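Local coordinates for protein phospholipase C-beta (PLC-beta) (Sepia officinalis, PDB 3QR0) that belongs to the phosphoinositide-specific phospholipase C family and joins PH, EF-hand, split X and Y barrel and C2 domains in one calcium-binding chain, at residues A[324-329]-A[458-463]; A[330-335]-A[622-627]; A[566-571]-A[592-597]; A[626-631]-A[711-716]. All coordinates share one frame; numbering follows the deposited sequence.

Interaction 1. Residues A[324-329]-A[458-463]; sequences NMKLTL and TPYDLR
Lys-326 of the loop 324-329 runs alongside Tyr-460 of the segment 458-463, pointing the same way. Its CB points away from the partner segment, but CG, anti to the carbonyl carbon (chi1 -58°), packs on Tyr-460 CB at 3.9 Å. CD continues the extended chain alongside the tyrosine. CE then sits over the ring centre in a CH-pi contact, 3.9 Å from the Tyr-460 centroid. NZ ends over the same face, in a cation-pi contact 4.6 Å from that centroid. Arg-463 NH2 lies over the opposite face, offset toward the rim.

At the backbone, Tyr-460 N donates to Met-325 O at 3.1 Å, in the carbonyl plane. Thr-458 CG2 packs against the backbone of Lys-326. The bent Met-325 chain crosses Pro-459 at about a right angle, with CE 3.8 Å from Pro-459 CB. Segment 458-463 is held internally: Thr-458 OG1 accepts from Asp-461 N in an ST motif, and Asp-461 OD2 accepts from Thr-458 N. Both segments belong to the X half of the barrel. The chemistry implies one directional backbone bond, a buried apolar side at Met-325 and Pro-459, and an outer side where the ring face may ease the positive charge of Lys-326.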
# COMPACT_ATOMS: atom_id res chain seq x y z
N ASN A 324 10.03 -16.40 2.99
CA ASN A 324 10.73 -17.38 2.17
C ASN A 324 10.33 -17.19 0.72
O ASN A 324 9.18 -17.47 0.34
CB ASN A 324 10.38 -18.79 2.66
CG ASN A 324 10.98 -19.89 1.80
OD1 ASN A 324 11.84 -19.65 0.95
ND2 ASN A 324 10.54 -21.12 2.03
N MET A 325 11.27 -16.70 -0.09
CA MET A 325 11.03 -16.43 -1.51
C MET A 325 11.52 -17.56 -2.41
O MET A 325 11.62 -17.39 -3.63
CB MET A 325 11.72 -15.12 -1.91
CG MET A 325 11.28 -13.90 -1.10
SD MET A 325 9.48 -13.67 -1.10
CE MET A 325 9.17 -13.31 -2.82
N LYS A 326 11.82 -18.71 -1.82
CA LYS A 326 12.41 -19.82 -2.56
C LYS A 326 11.48 -21.04 -2.67
O LYS A 326 11.93 -22.18 -2.69
CB LYS A 326 13.74 -20.21 -1.91
CG LYS A 326 14.74 -19.06 -1.85
CD LYS A 326 16.02 -19.46 -1.13
CE LYS A 326 17.00 -18.29 -1.05
NZ LYS A 326 18.39 -18.75 -0.73
N LEU A 327 10.18 -20.78 -2.78
CA LEU A 327 9.21 -21.82 -3.12
C LEU A 327 8.66 -21.56 -4.52
O LEU A 327 8.87 -20.49 -5.09
CB LEU A 327 8.08 -21.85 -2.09
CG LEU A 327 8.54 -22.17 -0.66
CD1 LEU A 327 7.39 -22.06 0.32
CD2 LEU A 327 9.18 -23.56 -0.59
N THR A 328 7.97 -22.56 -5.08
CA THR A 328 7.35 -22.43 -6.39
C THR A 328 6.47 -21.17 -6.50
O THR A 328 5.82 -20.79 -5.52
CB THR A 328 6.51 -23.67 -6.73
OG1 THR A 328 5.83 -23.48 -7.97
CG2 THR A 328 5.47 -23.95 -5.63
N LEU A 329 6.45 -20.53 -7.67
CA LEU A 329 5.58 -19.35 -7.93
C LEU A 329 4.13 -19.54 -7.49
O LEU A 329 3.48 -18.60 -7.04
CB LEU A 329 5.57 -18.97 -9.42
CG LEU A 329 6.54 -17.90 -9.92
CD1 LEU A 329 6.43 -17.77 -11.44
CD2 LEU A 329 6.26 -16.56 -9.26
N THR A 458 11.16 -20.40 -8.56
CA THR A 458 10.79 -19.58 -7.40
C THR A 458 10.92 -18.10 -7.75
O THR A 458 11.64 -17.75 -8.68
CB THR A 458 11.70 -19.87 -6.19
OG1 THR A 458 12.99 -19.28 -6.40
CG2 THR A 458 11.86 -21.39 -5.98
N PRO A 459 10.23 -17.23 -7.00
CA PRO A 459 10.44 -15.80 -7.26
C PRO A 459 11.92 -15.41 -7.15
O PRO A 459 12.40 -14.57 -7.92
CB PRO A 459 9.61 -15.12 -6.17
CG PRO A 459 8.55 -16.11 -5.81
CD PRO A 459 9.20 -17.46 -5.97
N TYR A 460 12.64 -16.04 -6.22
CA TYR A 460 14.06 -15.78 -6.03
C TYR A 460 14.87 -16.14 -7.29
O TYR A 460 15.78 -15.40 -7.68
CB TYR A 460 14.58 -16.56 -4.82
CG TYR A 460 15.97 -16.15 -4.38
CD1 TYR A 460 16.16 -15.01 -3.60
CD2 TYR A 460 17.08 -16.88 -4.76
CE1 TYR A 460 17.44 -14.62 -3.20
CE2 TYR A 460 18.36 -16.50 -4.36
CZ TYR A 460 18.53 -15.37 -3.58
OH TYR A 460 19.79 -14.99 -3.19
N ASP A 461 14.52 -17.26 -7.93
CA ASP A 461 15.18 -17.67 -9.17
C ASP A 461 15.01 -16.63 -10.27
O ASP A 461 15.87 -16.48 -11.13
CB ASP A 461 14.61 -18.99 -9.71
CG ASP A 461 14.90 -20.17 -8.81
OD1 ASP A 461 15.90 -20.14 -8.06
OD2 ASP A 461 14.11 -21.15 -8.87
N LEU A 462 13.88 -15.92 -10.23
CA LEU A 462 13.47 -15.05 -11.32
C LEU A 462 13.50 -13.56 -10.97
O LEU A 462 12.81 -12.77 -11.60
CB LEU A 462 12.08 -15.46 -11.80
CG LEU A 462 11.97 -16.87 -12.38
CD1 LEU A 462 10.55 -17.15 -12.82
CD2 LEU A 462 12.93 -17.05 -13.55
N ARG A 463 14.31 -13.17 -9.99
CA ARG A 463 14.47 -11.76 -9.65
C ARG A 463 14.93 -10.98 -10.87
O ARG A 463 15.75 -11.45 -11.65
CB ARG A 463 15.48 -11.58 -8.52
CG ARG A 463 14.94 -11.93 -7.14
CD ARG A 463 16.06 -11.85 -6.12
NE ARG A 463 17.10 -12.83 -6.43
CZ ARG A 463 18.36 -12.77 -6.02
NH1 ARG A 463 18.80 -11.76 -5.27
NH2 ARG A 463 19.21 -13.72 -6.38

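Interaction 2. Residues A[330-335]-A[622-627]; sequences AAYYIN and YLLKPE
Strands 332-334 and 622-624 run antiparallel, their directions 156° apart, with Tyr-333 and Leu-623 as the hydrogen-bonded pair. Tyr-333 N donates to Leu-623 O at 2.7 Å, nearly along the C=O axis, and Leu-623 N returns a bond to Tyr-333 O. Lys-625 N extends the pairing to Ala-331 O at 2.9 Å.

Tyr-332, Ile-334, Tyr-622 and Leu-624 share one face of this two-stranded sheet. Ile-334 lies alongside Tyr-622, pointing the same way. Its CG2 is over the Tyr-622 ring face, offset toward the rim, and CD1 comes within 3.5 Å of Tyr-622 CE2. The edge of that ring meets Tyr-332 CB. Leu-624 CD1 covers one face of the Tyr-332 ring, 3.9 Å from its centroid. Tyr-332 OH bonds to Asn-324 O and Leu-327 N, and Tyr-622 OH to Pro-411 O.

Tyr-333 and Leu-623 occupy the other face. Lys-625 crosses the Tyr-333 ring at about a right angle, with CG over its centre, 3.6 Å from the centroid. The lysine chain bends at chi3 (-91°), and NZ bonds to Gly-592 O and Asn-564 O. Tyr-333 OH bonds to Trp-589 O.

The pair joins the X and Y halves. Its chemistry implies a buried apolar seam whose polar tips bond to backbone groups; the carbonyls around Lys-625 NZ would be expected to stabilise its positive charge.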
# COMPACT_ATOMS: atom_id res chain seq x y z
N ALA A 330 3.63 -20.76 -7.67
CA ALA A 330 2.25 -21.10 -7.30
C ALA A 330 1.96 -20.92 -5.79
O ALA A 330 0.81 -20.85 -5.40
CB ALA A 330 1.93 -22.55 -7.73
N ALA A 331 3.01 -20.81 -4.98
CA ALA A 331 2.88 -20.69 -3.53
C ALA A 331 2.60 -19.27 -3.01
O ALA A 331 2.45 -19.08 -1.81
CB ALA A 331 4.14 -21.24 -2.85
N TYR A 332 2.50 -18.29 -3.91
CA TYR A 332 2.42 -16.89 -3.50
C TYR A 332 1.16 -16.20 -3.98
O TYR A 332 0.63 -16.52 -5.04
CB TYR A 332 3.64 -16.13 -4.04
CG TYR A 332 4.93 -16.69 -3.53
CD1 TYR A 332 5.54 -16.18 -2.39
CD2 TYR A 332 5.54 -17.76 -4.17
CE1 TYR A 332 6.74 -16.71 -1.91
CE2 TYR A 332 6.73 -18.30 -3.70
CZ TYR A 332 7.32 -17.77 -2.57
OH TYR A 332 8.49 -18.32 -2.12
N TYR A 333 0.72 -15.22 -3.20
CA TYR A 333 -0.22 -14.23 -3.69
C TYR A 333 0.63 -13.15 -4.34
O TYR A 333 1.60 -12.68 -3.74
CB TYR A 333 -1.05 -13.64 -2.56
CG TYR A 333 -1.94 -14.63 -1.85
CD1 TYR A 333 -2.83 -15.44 -2.55
CD2 TYR A 333 -1.91 -14.74 -0.46
CE1 TYR A 333 -3.65 -16.35 -1.89
CE2 TYR A 333 -2.73 -15.64 0.21
CZ TYR A 333 -3.60 -16.44 -0.51
OH TYR A 333 -4.41 -17.34 0.15
N ILE A 334 0.29 -12.78 -5.57
CA ILE A 334 1.10 -11.87 -6.39
C ILE A 334 0.24 -10.66 -6.78
O ILE A 334 -0.82 -10.81 -7.39
CB ILE A 334 1.62 -12.59 -7.66
CG1 ILE A 334 2.36 -13.88 -7.28
CG2 ILE A 334 2.53 -11.67 -8.47
CD1 ILE A 334 2.90 -14.66 -8.48
N ASN A 335 0.71 -9.47 -6.41
CA ASN A 335 -0.03 -8.23 -6.60
C ASN A 335 -0.28 -7.97 -8.10
O ASN A 335 0.68 -7.90 -8.88
CB ASN A 335 0.76 -7.09 -5.94
CG ASN A 335 -0.01 -5.79 -5.83
OD1 ASN A 335 -1.17 -5.68 -6.23
ND2 ASN A 335 0.65 -4.79 -5.27
N TYR A 622 4.87 -9.76 -3.47
CA TYR A 622 4.72 -11.20 -3.22
C TYR A 622 4.44 -11.47 -1.75
O TYR A 622 5.17 -10.99 -0.88
CB TYR A 622 6.00 -11.94 -3.63
CG TYR A 622 6.13 -12.10 -5.12
CD1 TYR A 622 6.56 -11.05 -5.92
CD2 TYR A 622 5.80 -13.31 -5.73
CE1 TYR A 622 6.67 -11.20 -7.29
CE2 TYR A 622 5.90 -13.47 -7.09
CZ TYR A 622 6.33 -12.41 -7.87
OH TYR A 622 6.42 -12.58 -9.22
N LEU A 623 3.40 -12.26 -1.48
CA LEU A 623 3.10 -12.73 -0.13
C LEU A 623 2.99 -14.25 -0.17
O LEU A 623 2.29 -14.80 -1.03
CB LEU A 623 1.79 -12.14 0.37
CG LEU A 623 1.74 -10.62 0.57
CD1 LEU A 623 0.30 -10.14 0.76
CD2 LEU A 623 2.61 -10.22 1.74
N LEU A 624 3.68 -14.92 0.74
CA LEU A 624 3.65 -16.38 0.80
C LEU A 624 2.29 -16.83 1.33
O LEU A 624 1.84 -16.35 2.36
CB LEU A 624 4.77 -16.89 1.72
CG LEU A 624 4.97 -18.40 1.79
CD1 LEU A 624 5.34 -18.94 0.41
CD2 LEU A 624 6.03 -18.77 2.83
N LYS A 625 1.65 -17.76 0.62
CA LYS A 625 0.38 -18.31 1.09
C LYS A 625 0.56 -19.09 2.41
O LYS A 625 1.64 -19.62 2.68
CB LYS A 625 -0.26 -19.22 0.03
CG LYS A 625 -0.72 -18.47 -1.23
CD LYS A 625 -1.67 -19.30 -2.10
CE LYS A 625 -0.94 -20.09 -3.15
NZ LYS A 625 -1.81 -21.05 -3.87
N PRO A 626 -0.48 -19.13 3.25
CA PRO A 626 -0.37 -19.92 4.49
C PRO A 626 0.03 -21.38 4.23
O PRO A 626 -0.35 -21.96 3.21
CB PRO A 626 -1.78 -19.84 5.08
CG PRO A 626 -2.34 -18.57 4.56
CD PRO A 626 -1.75 -18.39 3.18
N GLU A 627 0.82 -21.95 5.13
CA GLU A 627 1.34 -23.31 4.95
C GLU A 627 0.24 -24.33 4.64
O GLU A 627 0.41 -25.17 3.75
CB GLU A 627 2.12 -23.76 6.19
CG GLU A 627 2.97 -25.00 5.96
CD GLU A 627 3.79 -25.39 7.18
OE1 GLU A 627 3.24 -25.39 8.31
OE2 GLU A 627 4.99 -25.70 7.01

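Interaction 3. Residues A[566-571]-A[592-597]; sequences KQITRI and GCQLVA
Gln-594 crosses Ile-568 obliquely and turns its amide toward the backbone of 566-571. The bend at chi2 (87°) lets both amide ends bond there. OE1 accepts from Thr-569 N at 2.8 Å, in the carbonyl plane, while NE2 gives to Gln-567 O at 2.9 Å from above that carbonyl's plane. The side chain thus takes the place of a strand backbone before the regular parallel pairing begins. NE2 also bonds to Ala-330 O, so it serves two backbone carbonyls.

Beyond it, Leu-595 N donates to Thr-569 O, Ile-571 N to Leu-595 O at 2.8 Å, and Ala-597 N to Ile-571 O. Arg-570 and Leu-595 share one face and cross at about a right angle, with their CB atoms 3.7 Å apart. Leu-595 CD1 also meets Ile-568 CG2 at 3.6 Å. On the other side, Cys-593 SG touches both Thr-569 CB and Ile-571 CD1.

Arg-570 runs extended from CG to NE. Its NH1 bonds to Ser-543 OG, and NH2 forms a salt bridge to the calcium ligand Glu-368. This may temper the charge around the metal, about 6 Å from the arginine side chain. Strand 569-572, helix 586-589 and strand 595-596 form a beta-alpha-beta unit of the barrel. Tyr-588 of that helix packs on Ile-571, Cys-593 and Val-596, helix 557-563 covers Thr-569, and strand 540-545 borders 569-572 across the sheet.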
# COMPACT_ATOMS: atom_id res chain seq x y z
N LYS A 566 0.01 -26.16 -7.31
CA LYS A 566 1.02 -26.43 -8.33
C LYS A 566 0.93 -25.48 -9.53
O LYS A 566 1.96 -25.16 -10.13
CB LYS A 566 0.90 -27.87 -8.81
CG LYS A 566 1.23 -28.88 -7.73
CD LYS A 566 1.07 -30.32 -8.23
CE LYS A 566 1.75 -31.31 -7.30
NZ LYS A 566 1.69 -32.70 -7.84
N GLN A 567 -0.28 -25.04 -9.87
CA GLN A 567 -0.50 -24.20 -11.04
C GLN A 567 -1.06 -22.84 -10.64
O GLN A 567 -1.53 -22.65 -9.52
CB GLN A 567 -1.43 -24.89 -12.04
CG GLN A 567 -0.78 -26.12 -12.68
CD GLN A 567 -1.71 -26.86 -13.61
OE1 GLN A 567 -2.17 -27.95 -13.29
NE2 GLN A 567 -2.00 -26.27 -14.77
N ILE A 568 -1.01 -21.90 -11.57
CA ILE A 568 -1.43 -20.53 -11.32
C ILE A 568 -2.80 -20.24 -11.91
O ILE A 568 -3.10 -20.64 -13.04
CB ILE A 568 -0.40 -19.54 -11.90
CG1 ILE A 568 0.89 -19.61 -11.08
CG2 ILE A 568 -0.96 -18.12 -11.92
CD1 ILE A 568 2.06 -18.90 -11.69
N THR A 569 -3.63 -19.53 -11.14
CA THR A 569 -4.88 -18.96 -11.63
C THR A 569 -4.79 -17.44 -11.59
O THR A 569 -4.38 -16.86 -10.58
CB THR A 569 -6.09 -19.37 -10.77
OG1 THR A 569 -6.08 -20.78 -10.56
CG2 THR A 569 -7.41 -18.99 -11.47
N ARG A 570 -5.16 -16.82 -12.70
CA ARG A 570 -5.39 -15.38 -12.73
C ARG A 570 -6.89 -15.15 -12.80
O ARG A 570 -7.61 -15.86 -13.49
CB ARG A 570 -4.69 -14.76 -13.94
CG ARG A 570 -4.92 -13.26 -14.10
CD ARG A 570 -3.98 -12.67 -15.16
NE ARG A 570 -4.19 -11.24 -15.31
CZ ARG A 570 -5.13 -10.68 -16.08
NH1 ARG A 570 -5.96 -11.42 -16.81
NH2 ARG A 570 -5.23 -9.35 -16.12
N ILE A 571 -7.36 -14.13 -12.08
CA ILE A 571 -8.78 -13.76 -12.07
C ILE A 571 -8.87 -12.32 -12.55
O ILE A 571 -7.99 -11.52 -12.26
CB ILE A 571 -9.36 -13.84 -10.64
CG1 ILE A 571 -8.97 -15.15 -9.95
CG2 ILE A 571 -10.89 -13.65 -10.68
CD1 ILE A 571 -9.73 -16.37 -10.43
N GLY A 592 -6.75 -19.86 -2.97
CA GLY A 592 -5.33 -19.97 -3.30
C GLY A 592 -4.94 -19.39 -4.65
O GLY A 592 -3.83 -19.63 -5.11
N CYS A 593 -5.84 -18.61 -5.28
CA CYS A 593 -5.55 -17.95 -6.57
C CYS A 593 -4.46 -16.91 -6.36
O CYS A 593 -4.50 -16.16 -5.39
CB CYS A 593 -6.79 -17.28 -7.17
SG CYS A 593 -8.16 -18.40 -7.50
N GLN A 594 -3.51 -16.86 -7.28
CA GLN A 594 -2.30 -16.07 -7.10
C GLN A 594 -2.38 -14.69 -7.74
O GLN A 594 -1.91 -13.70 -7.16
CB GLN A 594 -1.09 -16.80 -7.67
CG GLN A 594 -0.87 -18.18 -7.08
CD GLN A 594 -1.64 -19.26 -7.82
OE1 GLN A 594 -2.51 -18.97 -8.65
NE2 GLN A 594 -1.32 -20.51 -7.54
N LEU A 595 -2.98 -14.62 -8.93
CA LEU A 595 -3.01 -13.38 -9.71
C LEU A 595 -4.43 -12.83 -9.73
O LEU A 595 -5.15 -12.96 -10.72
CB LEU A 595 -2.48 -13.64 -11.13
CG LEU A 595 -1.03 -14.12 -11.26
CD1 LEU A 595 -0.74 -14.57 -12.70
CD2 LEU A 595 -0.06 -13.03 -10.84
N VAL A 596 -4.83 -12.21 -8.62
CA VAL A 596 -6.18 -11.69 -8.47
C VAL A 596 -6.19 -10.22 -8.93
O VAL A 596 -5.95 -9.30 -8.14
CB VAL A 596 -6.65 -11.86 -7.02
CG1 VAL A 596 -8.09 -11.38 -6.86
CG2 VAL A 596 -6.55 -13.32 -6.63
N ALA A 597 -6.47 -10.03 -10.22
CA ALA A 597 -6.31 -8.73 -10.89
C ALA A 597 -7.40 -7.70 -10.55
O ALA A 597 -8.60 -7.99 -10.58
CB ALA A 597 -6.25 -8.92 -12.40

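Interaction 4. Residues A[626-631]-A[711-716]; sequences PEFMRK and VVLPDL
The short helix 627-630, which follows the last paired strand of the Y half, packs here on a loop of the C2 domain. That loop, between strands 706-711 and 718-725, makes a 3-10 turn at 714-716.

The contacts across the interface are apolar. Phe-628 and Leu-713 reach toward each other tip to tip. Phe-628 CG lies in the crowded position between the backbone N and the carbonyl carbon (chi1 82°), which turns the ring toward the loop. Leu-713 CD1 touches Phe-628 CE2 closely, at 3.3 Å. Leu-716 spreads its two methyls: CD1 meets the ring edge in plane, 3.9 Å from Phe-628 CZ, and CD2 reaches the pyrrolidine of Pro-626. Asp-715 contributes through CB, which packs on Pro-626 CG at 4.1 Å.

The polar bonds do not link the two segments. Met-629 N bonds to Pro-626 O, and Leu-716 N closes the turn onto Leu-713 O. Asp-681, outside both segments, takes the backbone N-H groups of Val-712 and Leu-713 through its two carboxylate oxygens.

Two further contacts involve the phenyl ring. Phe-636 packs edge-to-face with Phe-628. Met-629 covers a face of the same ring, its CG 3.6 Å above the Phe-628 plane and offset toward the rim.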
# COMPACT_ATOMS: atom_id res chain seq x y z
N PRO A 626 -0.48 -19.13 3.25
CA PRO A 626 -0.37 -19.92 4.49
C PRO A 626 0.03 -21.38 4.23
O PRO A 626 -0.35 -21.96 3.21
CB PRO A 626 -1.78 -19.84 5.08
CG PRO A 626 -2.34 -18.57 4.56
CD PRO A 626 -1.75 -18.39 3.18
N GLU A 627 0.82 -21.95 5.13
CA GLU A 627 1.34 -23.31 4.95
C GLU A 627 0.24 -24.33 4.64
O GLU A 627 0.41 -25.17 3.75
CB GLU A 627 2.12 -23.76 6.19
CG GLU A 627 2.97 -25.00 5.96
CD GLU A 627 3.79 -25.39 7.18
OE1 GLU A 627 3.24 -25.39 8.31
OE2 GLU A 627 4.99 -25.70 7.01
N PHE A 628 -0.89 -24.24 5.34
CA PHE A 628 -1.97 -25.20 5.12
C PHE A 628 -2.50 -25.17 3.68
O PHE A 628 -2.98 -26.18 3.19
CB PHE A 628 -3.10 -25.02 6.14
CG PHE A 628 -4.08 -23.93 5.79
CD1 PHE A 628 -5.27 -24.23 5.16
CD2 PHE A 628 -3.80 -22.61 6.11
CE1 PHE A 628 -6.18 -23.22 4.84
CE2 PHE A 628 -4.70 -21.59 5.79
CZ PHE A 628 -5.89 -21.90 5.16
N MET A 629 -2.38 -24.01 3.02
CA MET A 629 -2.79 -23.84 1.62
C MET A 629 -1.78 -24.40 0.63
O MET A 629 -2.08 -24.52 -0.56
CB MET A 629 -2.99 -22.36 1.28
CG MET A 629 -4.00 -21.62 2.13
SD MET A 629 -5.69 -21.94 1.62
CE MET A 629 -5.75 -21.03 0.07
N ARG A 630 -0.57 -24.69 1.11
CA ARG A 630 0.50 -25.24 0.27
C ARG A 630 0.72 -26.74 0.49
O ARG A 630 1.44 -27.37 -0.27
CB ARG A 630 1.81 -24.49 0.54
CG ARG A 630 1.74 -23.01 0.19
CD ARG A 630 3.07 -22.31 0.38
NE ARG A 630 3.21 -21.72 1.72
CZ ARG A 630 4.05 -22.13 2.67
NH1 ARG A 630 4.85 -23.18 2.48
NH2 ARG A 630 4.08 -21.49 3.83
N LYS A 631 0.11 -27.30 1.53
CA LYS A 631 0.28 -28.72 1.84
C LYS A 631 -0.52 -29.57 0.85
O LYS A 631 -1.74 -29.49 0.80
CB LYS A 631 -0.15 -29.03 3.28
CG LYS A 631 0.90 -28.64 4.30
CD LYS A 631 0.65 -29.27 5.67
CE LYS A 631 1.84 -29.04 6.60
NZ LYS A 631 1.54 -29.38 8.01
N VAL A 711 -12.83 -16.19 14.68
CA VAL A 711 -12.20 -16.09 13.37
C VAL A 711 -11.64 -17.46 13.02
O VAL A 711 -10.62 -17.88 13.57
CB VAL A 711 -11.07 -15.04 13.37
CG1 VAL A 711 -10.50 -14.88 11.97
CG2 VAL A 711 -11.60 -13.71 13.91
N VAL A 712 -12.32 -18.16 12.11
CA VAL A 712 -11.93 -19.52 11.72
C VAL A 712 -10.52 -19.61 11.13
O VAL A 712 -9.77 -20.52 11.49
CB VAL A 712 -12.94 -20.12 10.72
CG1 VAL A 712 -12.35 -21.34 10.02
CG2 VAL A 712 -14.24 -20.47 11.43
N LEU A 713 -10.16 -18.69 10.24
CA LEU A 713 -8.86 -18.72 9.57
C LEU A 713 -8.16 -17.37 9.64
O LEU A 713 -8.18 -16.59 8.68
CB LEU A 713 -9.02 -19.18 8.11
CG LEU A 713 -7.99 -20.20 7.61
CD1 LEU A 713 -6.57 -19.71 7.81
CD2 LEU A 713 -8.20 -21.55 8.28
N PRO A 714 -7.52 -17.07 10.78
CA PRO A 714 -6.87 -15.78 10.97
C PRO A 714 -5.85 -15.39 9.89
O PRO A 714 -5.81 -14.24 9.48
CB PRO A 714 -6.18 -15.94 12.33
CG PRO A 714 -7.03 -16.91 13.06
CD PRO A 714 -7.48 -17.89 12.01
N ASP A 715 -5.04 -16.35 9.42
CA ASP A 715 -3.97 -16.02 8.47
C ASP A 715 -4.46 -15.64 7.07
O ASP A 715 -3.68 -15.11 6.28
CB ASP A 715 -2.93 -17.14 8.39
CG ASP A 715 -2.06 -17.23 9.65
OD1 ASP A 715 -2.05 -16.26 10.46
OD2 ASP A 715 -1.38 -18.27 9.82
N LEU A 716 -5.74 -15.89 6.77
CA LEU A 716 -6.35 -15.40 5.52
C LEU A 716 -7.11 -14.07 5.71
O LEU A 716 -7.66 -13.53 4.75
CB LEU A 716 -7.30 -16.46 4.95
CG LEU A 716 -6.67 -17.70 4.30
CD1 LEU A 716 -7.76 -18.67 3.88
CD2 LEU A 716 -5.80 -17.33 3.10

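How the interactions relate
Reading from the N terminus, 324-329 is the first segment, and interaction 1 closes its loop at 458-463, within the X half. Interaction 2 opens directly afterwards at 330-335 and closes at 622-627, so the two loops cross. Tyr-332 OH joins them, lying within bonding distance of Asn-324 O and Leu-327 N. Interaction 3, the 566-571 and 592-597 pairing in the Y half, nests inside the loop of interaction 2. Ile-334 N meets Gln-594 O there. Interaction 4 begins where interaction 2 ends, sharing Pro-626 and Glu-627, and carries the chain to the C2 domain at 711-716. Together they tie X to Y, and Y to C2.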